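Local atomic coordinates of acyl-CoA-binding domain-containing protein 1 (Oryza sativa Japonica Group, PDB entry 5H3G), a protein that binds medium- and long-chain acyl-CoA esters with high affinity, also binds phosphatidic acid and phosphatidylcholine in vitro, and may contribute to phospholipid biosynthesis. Residues 35-38 with 39-43; 69-72 with 73-77; 83-86 with 87-90. One frame throughout, in Å; residues are numbered along the deposited sequence. Where two conformers were deposited one is given.

The three contacts are local pairings within helices of an all-helical, four-helix acyl-CoA-binding domain. Contact 1 comes first along the chain and closes the C-terminal end of helix 26-41; contact 2 starts helix 71-92, and contact 3 lies further along that same helix. Contacts 1 and 2, with centres about 8 Å apart, touch: Q38 reaches the backbone of K69, while A39 packs against A74 and M75, so the end of one helix is joined to the beginning of another. Contact 3 stands apart, its centre about 22 Å from that of contact 1 and about 20 Å from that of contact 2. Residues probably involved in acyl-CoA binding fall within contact 1.

Contact 1 (35-38 with 39-43)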
loop_
_atom_site.group_PDB
_atom_site.type_symbol
_atom_site.label_atom_id
_atom_site.label_comp_id
_atom_site.label_asym_id
_atom_site.label_seq_id
_atom_site.Cartn_x
_atom_site.Cartn_y
_atom_site.Cartn_z
ATOM N N LEU A 35 -0.028 -3.108 1.173
ATOM C CA LEU A 35 -0.521 -2.609 2.448
ATOM C C LEU A 35 -1.956 -2.121 2.330
ATOM O O LEU A 35 -2.749 -2.286 3.260
ATOM C CB LEU A 35 0.378 -1.492 2.969
ATOM C CG LEU A 35 1.733 -1.970 3.467
ATOM C CD1 LEU A 35 2.639 -0.764 3.659
ATOM C CD2 LEU A 35 1.488 -2.704 4.760
ATOM N N TYR A 36 -2.319 -1.514 1.195
ATOM C CA TYR A 36 -3.693 -1.063 1.033
ATOM C C TYR A 36 -4.657 -2.241 1.025
ATOM O O TYR A 36 -5.707 -2.201 1.678
ATOM C CB TYR A 36 -3.832 -0.259 -0.258
ATOM C CG TYR A 36 -5.196 0.382 -0.393
ATOM C CD1 TYR A 36 -5.465 1.604 0.193
ATOM C CD2 TYR A 36 -6.218 -0.256 -1.083
ATOM C CE1 TYR A 36 -6.719 2.203 0.069
ATOM C CE2 TYR A 36 -7.470 0.316 -1.201
ATOM C CZ TYR A 36 -7.721 1.554 -0.622
ATOM O OH TYR A 36 -8.962 2.137 -0.745
ATOM N N LYS A 37 -4.330 -3.289 0.266
ATOM C CA LYS A 37 -5.126 -4.513 0.310
ATOM C C LYS A 37 -5.230 -5.049 1.733
ATOM O O LYS A 37 -6.327 -5.338 2.229
ATOM C CB LYS A 37 -4.512 -5.564 -0.605
ATOM C CG LYS A 37 -4.509 -5.184 -2.088
ATOM C CD LYS A 37 -5.922 -4.925 -2.591
ATOM C CE LYS A 37 -6.849 -6.128 -2.424
ATOM N NZ LYS A 37 -8.082 -5.933 -3.253
ATOM N N GLN A 38 -4.088 -5.229 2.389
ATOM C CA GLN A 38 -4.089 -5.795 3.737
ATOM C C GLN A 38 -4.904 -4.942 4.699
ATOM O O GLN A 38 -5.672 -5.471 5.515
ATOM C CB GLN A 38 -2.654 -5.933 4.236
ATOM C CG GLN A 38 -2.572 -6.719 5.533
ATOM C CD GLN A 38 -2.915 -8.186 5.343
ATOM O OE1 GLN A 38 -2.862 -8.725 4.231
ATOM N NE2 GLN A 38 -3.279 -8.850 6.439
ATOM N N ALA A 39 -4.773 -3.620 4.595
ATOM C CA ALA A 39 -5.456 -2.697 5.500
ATOM C C ALA A 39 -6.970 -2.750 5.345
ATOM O O ALA A 39 -7.704 -2.666 6.334
ATOM C CB ALA A 39 -4.960 -1.275 5.250
ATOM N N THR A 40 -7.462 -2.874 4.116
ATOM C CA THR A 40 -8.890 -2.778 3.861
ATOM C C THR A 40 -9.592 -4.131 3.857
ATOM O O THR A 40 -10.692 -4.240 4.398
ATOM C CB THR A 40 -9.146 -2.065 2.531
ATOM O OG1 THR A 40 -8.457 -2.748 1.477
ATOM C CG2 THR A 40 -8.661 -0.627 2.587
ATOM N N VAL A 41 -8.997 -5.178 3.285
ATOM C CA VAL A 41 -9.693 -6.454 3.151
ATOM C C VAL A 41 -8.985 -7.601 3.859
ATOM O O VAL A 41 -9.518 -8.718 3.879
ATOM C CB VAL A 41 -9.957 -6.814 1.673
ATOM C CG1 VAL A 41 -10.883 -5.783 1.053
ATOM C CG2 VAL A 41 -8.672 -6.912 0.886
ATOM N N GLY A 42 -7.812 -7.375 4.442
ATOM C CA GLY A 42 -7.179 -8.439 5.207
ATOM C C GLY A 42 -6.336 -9.378 4.360
ATOM O O GLY A 42 -5.870 -9.037 3.267
ATOM N N ASP A 43 -6.149 -10.591 4.885
ATOM C CA ASP A 43 -5.203 -11.532 4.302
ATOM C C ASP A 43 -5.585 -11.882 2.874
ATOM O O ASP A 43 -6.765 -12.079 2.561
ATOM C CB ASP A 43 -5.150 -12.832 5.109
ATOM C CG ASP A 43 -4.396 -12.697 6.422
ATOM O OD1 ASP A 43 -3.736 -11.666 6.647
ATOM O OD2 ASP A 43 -4.468 -13.647 7.242
#
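One face of the Y36 ring is covered by the methyl CG2 of T40, 4.1 Å from the ring centroid, a CH-pi contact over the face and displaced toward the rim. The other flat group, the amide of Q38, donates through NE2, which lies 2.9 Å from D43 OD1 in a nearly straight bond (166°), with the acceptor almost in the amide plane and the carboxylate turned 37° from it. CG of Q38 stands opposite its own backbone N (chi1 -171°), and a bend at the next torsion brings the amide alongside D43. These pairs mark the C-terminal end of helix 26-41, where G42 adopts positive phi, a conformation in which a beta carbon would be jammed against the preceding carbonyl. T40 grips the last turn as well: its N (3.1 Å) and OG1 (2.8 Å) reach Y36 O from opposite faces of the carbonyl plane. Replacing Q38 with a leucine would probably leave D43 OD1 without this donor and break the tie to K69 O. D43 OD1 also accepts from G68 N, and W63 donates to G42 O. L35, Y36 and K37 probably help bind acyl-CoA, as in related proteins.

Contact 2 (69-72 with 73-77); sequences KSKE and EAMSD
S70 and E73 exchange hydrogen bonds in both directions at the start of helix 71-92. The side chain of S70 accepts from the backbone of E73 (E73 N to S70 OG, 2.9 Å), and the carboxylate of E73 returns the favour by accepting from S70 N at OE1, 3.0 Å away, on the anti side and 28° out of the carboxylate plane. This reciprocal pair is a capping box, with S70 as the N-cap. With chi1 at 67°, OG of S70 sits between its own backbone N and carbonyl carbon, where it can meet the amide of E73. The chain of E73 is extended beyond CG and runs back past the serine, its CG 3.3 Å from S70 OG. Ordinary helical bonding then takes over, A74 N donating to S70 O and M75 N to K71 O.

Charge pairing is looser. K69, bent at its last torsion, crosses D77 at about a right angle, and K69 NZ meets D77 OD2 in a weak salt bridge of 3.3 Å.

Nonpolar contact is made by K71 and M75, which lie side by side and point the same way. Their terminal carbons pack tightly, K71 CE being 3.5 Å from M75 CE. M75 also rests on Q7 and F10 of helix 4-17, while A74 faces helix 26-41; E72 bonds outward to S3.

Taken together, the chemistry implies a helix start closed by its capping box: the first-turn amide of E73, which has no helical carbonyl before it, is given the serine oxygen, and the negative carboxylate near that end is likely to suit the helix dipole, while K69, just ahead of the cap, adds a weak attraction to D77 in the following turns.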
loop_
_atom_site.group_PDB
_atom_site.type_symbol
_atom_site.label_atom_id
_atom_site.label_comp_id
_atom_site.label_asym_id
_atom_site.label_seq_id
_atom_site.Cartn_x
_atom_site.Cartn_y
_atom_site.Cartn_z
ATOM N N LYS A 69 -1.116 -8.992 9.245
ATOM C CA LYS A 69 -1.200 -7.713 9.934
ATOM C C LYS A 69 -2.660 -7.355 10.204
ATOM O O LYS A 69 -3.514 -7.481 9.322
ATOM C CB LYS A 69 -0.532 -6.607 9.109
ATOM C CG LYS A 69 0.953 -6.804 8.812
ATOM C CD LYS A 69 1.514 -5.541 8.152
ATOM C CE LYS A 69 3.000 -5.646 7.858
ATOM N NZ LYS A 69 3.844 -5.543 9.081
ATOM N N SER A 70 -2.943 -6.878 11.411
ATOM C CA SER A 70 -4.272 -6.363 11.696
ATOM C C SER A 70 -4.602 -5.155 10.811
ATOM O O SER A 70 -3.731 -4.540 10.184
ATOM C CB SER A 70 -4.385 -5.955 13.158
ATOM O OG SER A 70 -3.555 -4.835 13.423
ATOM N N LYS A 71 -5.896 -4.826 10.762
ATOM C CA LYS A 71 -6.341 -3.606 10.092
ATOM C C LYS A 71 -5.622 -2.396 10.656
ATOM O O LYS A 71 -5.196 -1.496 9.917
ATOM C CB LYS A 71 -7.857 -3.455 10.264
ATOM C CG LYS A 71 -8.443 -2.139 9.761
ATOM C CD LYS A 71 -9.954 -2.110 9.982
ATOM C CE LYS A 71 -10.606 -1.067 9.084
ATOM N NZ LYS A 71 -12.091 -1.011 9.228
ATOM N N GLU A 72 -5.467 -2.365 11.970
ATOM C CA GLU A 72 -4.777 -1.255 12.593
ATOM C C GLU A 72 -3.310 -1.224 12.161
ATOM O O GLU A 72 -2.791 -0.157 11.823
ATOM C CB GLU A 72 -4.950 -1.369 14.108
ATOM C CG GLU A 72 -4.565 -0.143 14.925
ATOM C CD GLU A 72 -5.678 0.843 15.249
ATOM O OE1 GLU A 72 -6.786 0.711 14.698
ATOM O OE2 GLU A 72 -5.412 1.777 16.055
ATOM N N GLU A 73 -2.645 -2.393 12.110
ATOM C CA GLU A 73 -1.226 -2.447 11.744
ATOM C C GLU A 73 -1.006 -2.044 10.292
ATOM O O GLU A 73 -0.085 -1.278 9.985
ATOM C CB GLU A 73 -0.654 -3.849 11.965
ATOM C CG GLU A 73 -0.317 -4.182 13.405
ATOM C CD GLU A 73 0.108 -5.641 13.611
ATOM O OE1 GLU A 73 -0.290 -6.520 12.817
ATOM O OE2 GLU A 73 0.837 -5.916 14.580
ATOM N N ALA A 74 -1.804 -2.601 9.376
ATOM C CA ALA A 74 -1.567 -2.359 7.955
ATOM C C ALA A 74 -1.941 -0.938 7.570
ATOM O O ALA A 74 -1.248 -0.317 6.753
ATOM C CB ALA A 74 -2.339 -3.370 7.108
ATOM N N MET A 75 -3.033 -0.410 8.135
ATOM C CA MET A 75 -3.338 1.011 7.978
ATOM C C MET A 75 -2.173 1.852 8.453
ATOM O O MET A 75 -1.783 2.827 7.797
ATOM C CB MET A 75 -4.587 1.400 8.774
ATOM C CG MET A 75 -5.911 1.114 8.113
ATOM S SD MET A 75 -7.306 1.821 9.026
ATOM C CE MET A 75 -8.592 1.480 7.840
ATOM N N SER A 76 -1.619 1.476 9.607
ATOM C CA SER A 76 -0.446 2.123 10.169
ATOM C C SER A 76 0.703 2.162 9.175
ATOM O O SER A 76 1.277 3.225 8.900
ATOM C CB SER A 76 -0.013 1.355 11.430
ATOM O OG SER A 76 -1.099 1.190 12.301
ATOM N N ASP A 77 1.087 0.995 8.673
ATOM C CA ASP A 77 2.229 0.924 7.778
ATOM C C ASP A 77 1.955 1.683 6.499
ATOM O O ASP A 77 2.821 2.411 6.013
ATOM C CB ASP A 77 2.559 -0.521 7.458
ATOM C CG ASP A 77 3.069 -1.257 8.646
ATOM O OD1 ASP A 77 3.732 -0.607 9.474
ATOM O OD2 ASP A 77 2.787 -2.464 8.754
#

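Contact 3 (83-86 with 87-90); sequences KQLL and EEAA
E88 folds back along the helix surface toward Q84 and L85, its carboxylate lying beside both. Relative to Q84 its side chain runs aslant, with the carboxylate turned 36° from the amide plane. The contact between them is partly through carbon: Q84 CG lies 3.7 Å from E88 OE1. CG of E88 settles near the carbonyl of Q84, 3.3 Å from Q84 O. The second carboxylate oxygen leans toward the leucine, E88 OE2 standing 3.6 Å from L85 CD2.

One residue earlier the same i to i+4 spacing pairs K83 with E87, whose side chains also meet at a slant. The lysine has CG opposite its backbone N (chi1 174°) and a bend at the second torsion; E87 is bent at its second torsion as well, and each end turns toward the other. K83 NZ comes 3.4 Å from E87 OE2, a weak salt bridge made doubtful by a second deposited conformer of the lysine. Beneath these side chains the backbone bonds run in unbroken alpha-helical fashion, from E87 N to K83 O through A90 N to L86 O.

L85 points away from 87-90, and L86 does so overall although its CB still touches that segment; both pack on neighbouring parts of the protein. L85 packs on L20, N28 and L32, and L86 on Y13, K16, T19 and L20, while A89 rests on P21. Charged and polar chains on one face and leucines on the other mark this stretch as part of an amphipathic helix, here the last helix of the acyl-CoA-binding fold, laid against its helical neighbours.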
loop_
_atom_site.group_PDB
_atom_site.type_symbol
_atom_site.label_atom_id
_atom_site.label_comp_id
_atom_site.label_asym_id
_atom_site.label_seq_id
_atom_site.Cartn_x
_atom_site.Cartn_y
_atom_site.Cartn_z
ATOM N N LYS A 83 3.456 8.672 3.789
ATOM C CA LYS A 83 4.079 9.871 4.338
ATOM C C LYS A 83 5.514 10.018 3.854
ATOM O O LYS A 83 5.945 11.100 3.441
ATOM C CB LYS A 83 4.036 9.816 5.864
ATOM C CG LYS A 83 4.766 10.934 6.531
ATOM C CD LYS A 83 4.202 12.265 6.081
ATOM C CE LYS A 83 4.760 13.385 6.932
ATOM N NZ LYS A 83 4.270 14.712 6.473
ATOM N N GLN A 84 6.278 8.923 3.911
ATOM C CA GLN A 84 7.661 8.959 3.447
ATOM C C GLN A 84 7.730 9.327 1.969
ATOM O O GLN A 84 8.518 10.192 1.565
ATOM C CB GLN A 84 8.329 7.612 3.702
ATOM C CG GLN A 84 9.772 7.566 3.260
ATOM C CD GLN A 84 10.396 6.206 3.483
ATOM O OE1 GLN A 84 9.696 5.223 3.754
ATOM N NE2 GLN A 84 11.715 6.139 3.370
ATOM N N LEU A 85 6.892 8.691 1.149
ATOM C CA LEU A 85 6.897 8.983 -0.282
ATOM C C LEU A 85 6.487 10.425 -0.564
ATOM O O LEU A 85 7.036 11.069 -1.468
ATOM C CB LEU A 85 5.966 8.005 -1.008
ATOM C CG LEU A 85 6.584 6.615 -1.158
ATOM C CD1 LEU A 85 5.521 5.600 -1.478
ATOM C CD2 LEU A 85 7.638 6.617 -2.248
ATOM N N LEU A 86 5.517 10.947 0.195
ATOM C CA LEU A 86 5.092 12.334 0.012
ATOM C C LEU A 86 6.218 13.299 0.350
ATOM O O LEU A 86 6.411 14.312 -0.339
ATOM C CB LEU A 86 3.870 12.627 0.879
ATOM C CG LEU A 86 2.548 12.040 0.377
ATOM C CD1 LEU A 86 1.552 12.030 1.526
ATOM C CD2 LEU A 86 1.985 12.820 -0.798
ATOM N N GLU A 87 6.978 12.998 1.398
ATOM C CA GLU A 87 8.110 13.846 1.737
ATOM C C GLU A 87 9.210 13.735 0.690
ATOM O O GLU A 87 9.849 14.732 0.338
ATOM C CB GLU A 87 8.620 13.488 3.128
ATOM C CG GLU A 87 7.646 13.963 4.202
ATOM C CD GLU A 87 7.313 15.454 4.063
ATOM O OE1 GLU A 87 8.239 16.279 4.195
ATOM O OE2 GLU A 87 6.139 15.798 3.805
ATOM N N GLU A 88 9.415 12.539 0.149
ATOM C CA GLU A 88 10.421 12.382 -0.894
ATOM C C GLU A 88 9.999 13.088 -2.179
ATOM O O GLU A 88 10.838 13.694 -2.860
ATOM C CB GLU A 88 10.686 10.890 -1.118
ATOM C CG GLU A 88 11.420 10.235 0.072
ATOM C CD GLU A 88 11.388 8.713 0.044
ATOM O OE1 GLU A 88 12.328 8.076 0.581
ATOM O OE2 GLU A 88 10.419 8.150 -0.481
ATOM N N ALA A 89 8.700 13.057 -2.511
ATOM C CA ALA A 89 8.222 13.754 -3.704
ATOM C C ALA A 89 8.394 15.255 -3.556
ATOM O O ALA A 89 8.805 15.938 -4.498
ATOM C CB ALA A 89 6.757 13.409 -3.976
ATOM N N ALA A 90 8.102 15.783 -2.363
ATOM C CA ALA A 90 8.287 17.212 -2.134
ATOM C C ALA A 90 9.763 17.587 -2.193
ATOM O O ALA A 90 10.112 18.647 -2.727
ATOM C CB ALA A 90 7.674 17.610 -0.789
#